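Local coordinates for protein restriction endonuclease R.BpuJI (Bacillus pumilus, PDB 2VLA) that is a restriction endonuclease, represented here by its N-terminal recognition domain, which uses a helix-turn-helix architecture to bind its cognate DNA, at residues A[137-142]-A[213-217]. Sequence-based numbering, arbitrary orientation.
Sequences QFPYIL and QLNYL. With nucleotides of chain C.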
ATOM      1  N   GLN A 137      -3.945  -3.956  -5.960  1.00 10.37           N
ATOM      2  CA  GLN A 137      -5.157  -3.800  -5.168  1.00 10.09           C
ATOM      3  C   GLN A 137      -5.837  -2.446  -5.354  1.00  9.78           C
ATOM      4  O   GLN A 137      -7.053  -2.359  -5.262  1.00 10.17           O
ATOM      5  CB  GLN A 137      -4.895  -4.066  -3.666  1.00 11.20           C
ATOM      6  CG  GLN A 137      -4.120  -2.988  -2.895  1.00 11.64           C
ATOM      7  CD  GLN A 137      -2.619  -3.202  -2.890  1.00 12.63           C
ATOM      8  OE1 GLN A 137      -2.024  -3.645  -3.885  1.00 13.26           O
ATOM      9  NE2 GLN A 137      -1.980  -2.839  -1.783  1.00 14.05           N
ATOM     10  N   PHE A 138      -5.088  -1.420  -5.712  1.00  9.49           N
ATOM     11  CA  PHE A 138      -5.720  -0.102  -5.853  1.00 10.08           C
ATOM     12  C   PHE A 138      -6.516   0.059  -7.163  1.00 10.15           C
ATOM     13  O   PHE A 138      -7.672   0.450  -7.141  1.00 10.81           O
ATOM     14  CB  PHE A 138      -4.712   1.021  -5.611  1.00 10.81           C
ATOM     15  CG  PHE A 138      -4.283   1.115  -4.174  1.00  9.92           C
ATOM     16  CD1 PHE A 138      -5.196   1.479  -3.220  1.00 10.39           C
ATOM     17  CD2 PHE A 138      -3.048   0.740  -3.780  1.00 10.48           C
ATOM     18  CE1 PHE A 138      -4.825   1.561  -1.828  1.00 12.76           C
ATOM     19  CE2 PHE A 138      -2.662   0.790  -2.423  1.00 10.69           C
ATOM     20  CZ  PHE A 138      -3.582   1.213  -1.451  1.00 11.78           C
ATOM     21  N   PRO A 139      -5.937  -0.364  -8.312  1.00 10.59           N
ATOM     22  CA  PRO A 139      -6.798  -0.499  -9.466  1.00 10.90           C
ATOM     23  C   PRO A 139      -8.062  -1.331  -9.174  1.00 10.82           C
ATOM     24  O   PRO A 139      -9.158  -0.965  -9.586  1.00 10.64           O
ATOM     25  CB  PRO A 139      -5.881  -1.179 -10.491  1.00 11.19           C
ATOM     26  CG  PRO A 139      -4.528  -0.654 -10.145  1.00 11.68           C
ATOM     27  CD  PRO A 139      -4.524  -0.611  -8.637  1.00 10.26           C
ATOM     28  N   TYR A 140      -7.899  -2.433  -8.466  1.00 10.18           N
ATOM     29  CA  TYR A 140      -9.000  -3.304  -8.208  1.00 10.40           C
ATOM     30  C   TYR A 140     -10.093  -2.616  -7.352  1.00 10.02           C
ATOM     31  O   TYR A 140     -11.276  -2.674  -7.649  1.00 10.42           O
ATOM     32  CB  TYR A 140      -8.528  -4.610  -7.554  1.00 10.90           C
ATOM     33  CG  TYR A 140      -9.567  -5.698  -7.596  1.00 10.30           C
ATOM     34  CD1 TYR A 140     -10.523  -5.785  -6.618  1.00 10.75           C
ATOM     35  CD2 TYR A 140      -9.632  -6.618  -8.669  1.00 11.55           C
ATOM     36  CE1 TYR A 140     -11.479  -6.721  -6.651  1.00 12.24           C
ATOM     37  CE2 TYR A 140     -10.598  -7.564  -8.699  1.00 12.95           C
ATOM     38  CZ  TYR A 140     -11.530  -7.621  -7.698  1.00 12.06           C
ATOM     39  OH  TYR A 140     -12.538  -8.550  -7.669  1.00 12.67           O
ATOM     40  N   ILE A 141      -9.670  -1.959  -6.255  1.00 10.06           N
ATOM     41  CA  ILE A 141     -10.613  -1.228  -5.377  1.00 10.20           C
ATOM     42  C   ILE A 141     -11.370  -0.177  -6.176  1.00 10.46           C
ATOM     43  O   ILE A 141     -12.594  -0.058  -6.081  1.00 10.54           O
ATOM     44  CB  ILE A 141      -9.877  -0.550  -4.191  1.00 11.14           C
ATOM     45  CG1 ILE A 141      -9.399  -1.593  -3.188  1.00 12.15           C
ATOM     46  CG2 ILE A 141     -10.793   0.467  -3.488  1.00 11.93           C
ATOM     47  CD1 ILE A 141      -8.261  -1.106  -2.317  1.00 15.64           C
ATOM     48  N   LEU A 142     -10.643   0.587  -6.982  1.00 10.56           N
ATOM     49  CA  LEU A 142     -11.269   1.617  -7.764  1.00 10.81           C
ATOM     50  C   LEU A 142     -12.323   1.010  -8.741  1.00 11.08           C
ATOM     51  O   LEU A 142     -13.408   1.549  -8.898  1.00 11.17           O
ATOM     52  CB  LEU A 142     -10.207   2.392  -8.543  1.00 10.86           C
ATOM     53  CG  LEU A 142      -9.346   3.328  -7.664  1.00 10.92           C
ATOM     54  CD1 LEU A 142      -8.271   3.929  -8.553  1.00 13.51           C
ATOM     55  CD2 LEU A 142     -10.202   4.448  -6.967  1.00 11.89           C
ATOM     56  N   GLN A 213      -4.627   1.389   3.771  1.00 10.39           N
ATOM     57  CA  GLN A 213      -4.653   1.311   2.324  1.00  8.95           C
ATOM     58  C   GLN A 213      -5.673   2.317   1.778  1.00  9.34           C
ATOM     59  O   GLN A 213      -5.372   3.106   0.854  1.00 10.07           O
ATOM     60  CB  GLN A 213      -4.954  -0.130   1.867  1.00  9.76           C
ATOM     61  CG  GLN A 213      -3.751  -1.051   1.999  1.00 10.23           C
ATOM     62  CD  GLN A 213      -4.067  -2.474   1.633  1.00 10.31           C
ATOM     63  OE1 GLN A 213      -3.913  -2.877   0.458  1.00 11.43           O
ATOM     64  NE2 GLN A 213      -4.474  -3.260   2.596  1.00 10.77           N
ATOM     65  N   LEU A 214      -6.890   2.321   2.334  1.00  9.22           N
ATOM     66  CA  LEU A 214      -7.865   3.264   1.893  1.00  9.56           C
ATOM     67  C   LEU A 214      -7.384   4.718   2.119  1.00 10.04           C
ATOM     68  O   LEU A 214      -7.641   5.581   1.317  1.00 10.16           O
ATOM     69  CB  LEU A 214      -9.232   3.010   2.554  1.00 10.68           C
ATOM     70  CG  LEU A 214      -9.872   1.692   2.156  1.00 12.24           C
ATOM     71  CD1 LEU A 214     -11.074   1.396   3.002  1.00 13.96           C
ATOM     72  CD2 LEU A 214     -10.257   1.726   0.721  1.00 14.88           C
ATOM     73  N   ASN A 215      -6.722   4.979   3.262  1.00  9.56           N
ATOM     74  CA  ASN A 215      -6.151   6.305   3.499  1.00 10.12           C
ATOM     75  C   ASN A 215      -5.262   6.786   2.361  1.00  9.63           C
ATOM     76  O   ASN A 215      -5.239   7.971   2.050  1.00 10.01           O
ATOM     77  CB  ASN A 215      -5.316   6.316   4.807  1.00 10.82           C
ATOM     78  CG  ASN A 215      -6.149   6.360   6.072  1.00 11.58           C
ATOM     79  OD1 ASN A 215      -7.360   6.573   6.042  1.00 13.47           O
ATOM     80  ND2 ASN A 215      -5.474   6.151   7.193  1.00 12.32           N
ATOM     81  N   TYR A 216      -4.451   5.896   1.803  1.00 10.01           N
ATOM     82  CA  TYR A 216      -3.544   6.320   0.744  1.00 10.12           C
ATOM     83  C   TYR A 216      -4.315   6.666  -0.529  1.00  9.57           C
ATOM     84  O   TYR A 216      -3.955   7.579  -1.224  1.00 10.60           O
ATOM     85  CB  TYR A 216      -2.406   5.274   0.512  1.00 12.43           C
ATOM     86  CG  TYR A 216      -1.561   5.129   1.758  1.00 11.53           C
ATOM     87  CD1 TYR A 216      -1.045   6.244   2.388  1.00 11.15           C
ATOM     88  CD2 TYR A 216      -1.373   3.897   2.356  1.00 12.28           C
ATOM     89  CE1 TYR A 216      -0.357   6.146   3.573  1.00 12.91           C
ATOM     90  CE2 TYR A 216      -0.690   3.792   3.556  1.00 13.06           C
ATOM     91  CZ  TYR A 216      -0.185   4.937   4.157  1.00 12.46           C
ATOM     92  OH  TYR A 216       0.453   4.866   5.406  1.00 13.74           O
ATOM     93  N   LEU A 217      -5.400   5.963  -0.780  0.50 10.25           N
ATOM     94  CA  LEU A 217      -6.256   6.298  -1.892  0.50 11.51           C
ATOM     95  C   LEU A 217      -7.008   7.636  -1.645  0.50 10.30           C
ATOM     96  O   LEU A 217      -7.322   8.368  -2.593  0.50 11.82           O
ATOM     97  CB  LEU A 217      -7.236   5.148  -2.153  0.50 11.54           C
ATOM     98  CG  LEU A 217      -7.816   4.971  -3.541  0.50  9.60           C
ATOM     99  CD1 LEU A 217      -6.713   4.781  -4.582  0.50 13.75           C
ATOM    100  CD2 LEU A 217      -8.793   3.795  -3.555  0.50 11.63           C
TER
ATOM    101  P    DC C   3      -6.126   7.523  10.870  1.00 13.89           P
ATOM    102  OP1  DC C   3      -6.022   8.875  10.273  1.00 16.44           O
ATOM    103  OP2  DC C   3      -6.376   6.341  10.048  1.00 13.78           O
ATOM    104  O5'  DC C   3      -4.787   7.215  11.687  1.00 13.20           O
ATOM    105  C5'  DC C   3      -4.244   8.195  12.560  1.00 13.36           C
ATOM    106  C4'  DC C   3      -3.157   7.599  13.413  1.00 14.72           C
ATOM    107  O4'  DC C   3      -3.726   6.694  14.377  1.00 13.24           O
ATOM    108  C3'  DC C   3      -2.159   6.754  12.629  1.00 13.79           C
ATOM    109  O3'  DC C   3      -0.820   6.983  13.027  1.00 19.25           O
ATOM    110  C2'  DC C   3      -2.565   5.325  12.981  1.00 15.91           C
ATOM    111  C1'  DC C   3      -2.899   5.555  14.432  1.00 15.35           C
ATOM    112  N1   DC C   3      -3.596   4.480  15.096  1.00 12.82           N
ATOM    113  C2   DC C   3      -3.364   4.233  16.465  1.00 14.20           C
ATOM    114  O2   DC C   3      -2.608   4.994  17.133  1.00 13.66           O
ATOM    115  N3   DC C   3      -4.012   3.200  17.036  1.00 12.97           N
ATOM    116  C4   DC C   3      -4.830   2.431  16.325  1.00 12.94           C
ATOM    117  N4   DC C   3      -5.449   1.436  16.942  1.00 14.69           N
ATOM    118  C5   DC C   3      -5.043   2.660  14.945  1.00 14.52           C
ATOM    119  C6   DC C   3      -4.388   3.654  14.371  1.00 14.61           C
TER
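Gln137 and Gln213 join their side-chain amides in a buried hydrogen bond, NE2 of Gln137 donating an N-H to OE1 of Gln213 at 3.0 Å; an amide suits this site because it can donate and accept. The planes stand 79° apart, the donor tilted from the acceptor's carbonyl plane. In Gln137, chi1 of 73° sets CG between backbone N and carbonyl carbon, over a Phe138 face near its rim; a bend at chi2 turns the amide toward Gln213. Phe138 sets its edge toward the other helix, CE1 lying 3.1 Å from Gln213 O, near the ring plane, and CZ 3.8 Å from Gln213 CB. Flat and apolar, the ring fits backbone and aliphatic neighbours alike. Leucine's two methyls reach different neighbours: in the conformer described, one of two, Leu217 CD1 meets Phe138 CD1 at 3.9 Å, while CD2 packs on Leu142 CD2 at 3.7 Å and on Ile141 CG2. These groups pack where segments 137-142 and 213-217, parts of helices 137-150 and 203-219, cross at -76° inside this helix-turn-helix DNA-binding domain. Shortening Gln137 to an alanine is likely to leave Gln213 OE1 without this donor and remove the CG contact on the ring. Further out, Leu165 touches both glutamines, and His209 O accepts from Gln213 NE2, fixing that amide's flip. Asn215, bonded through OD1 to Arg211, donates ND2 to phosphate oxygen OP2 of DC3, a DNA nucleotide of chain C.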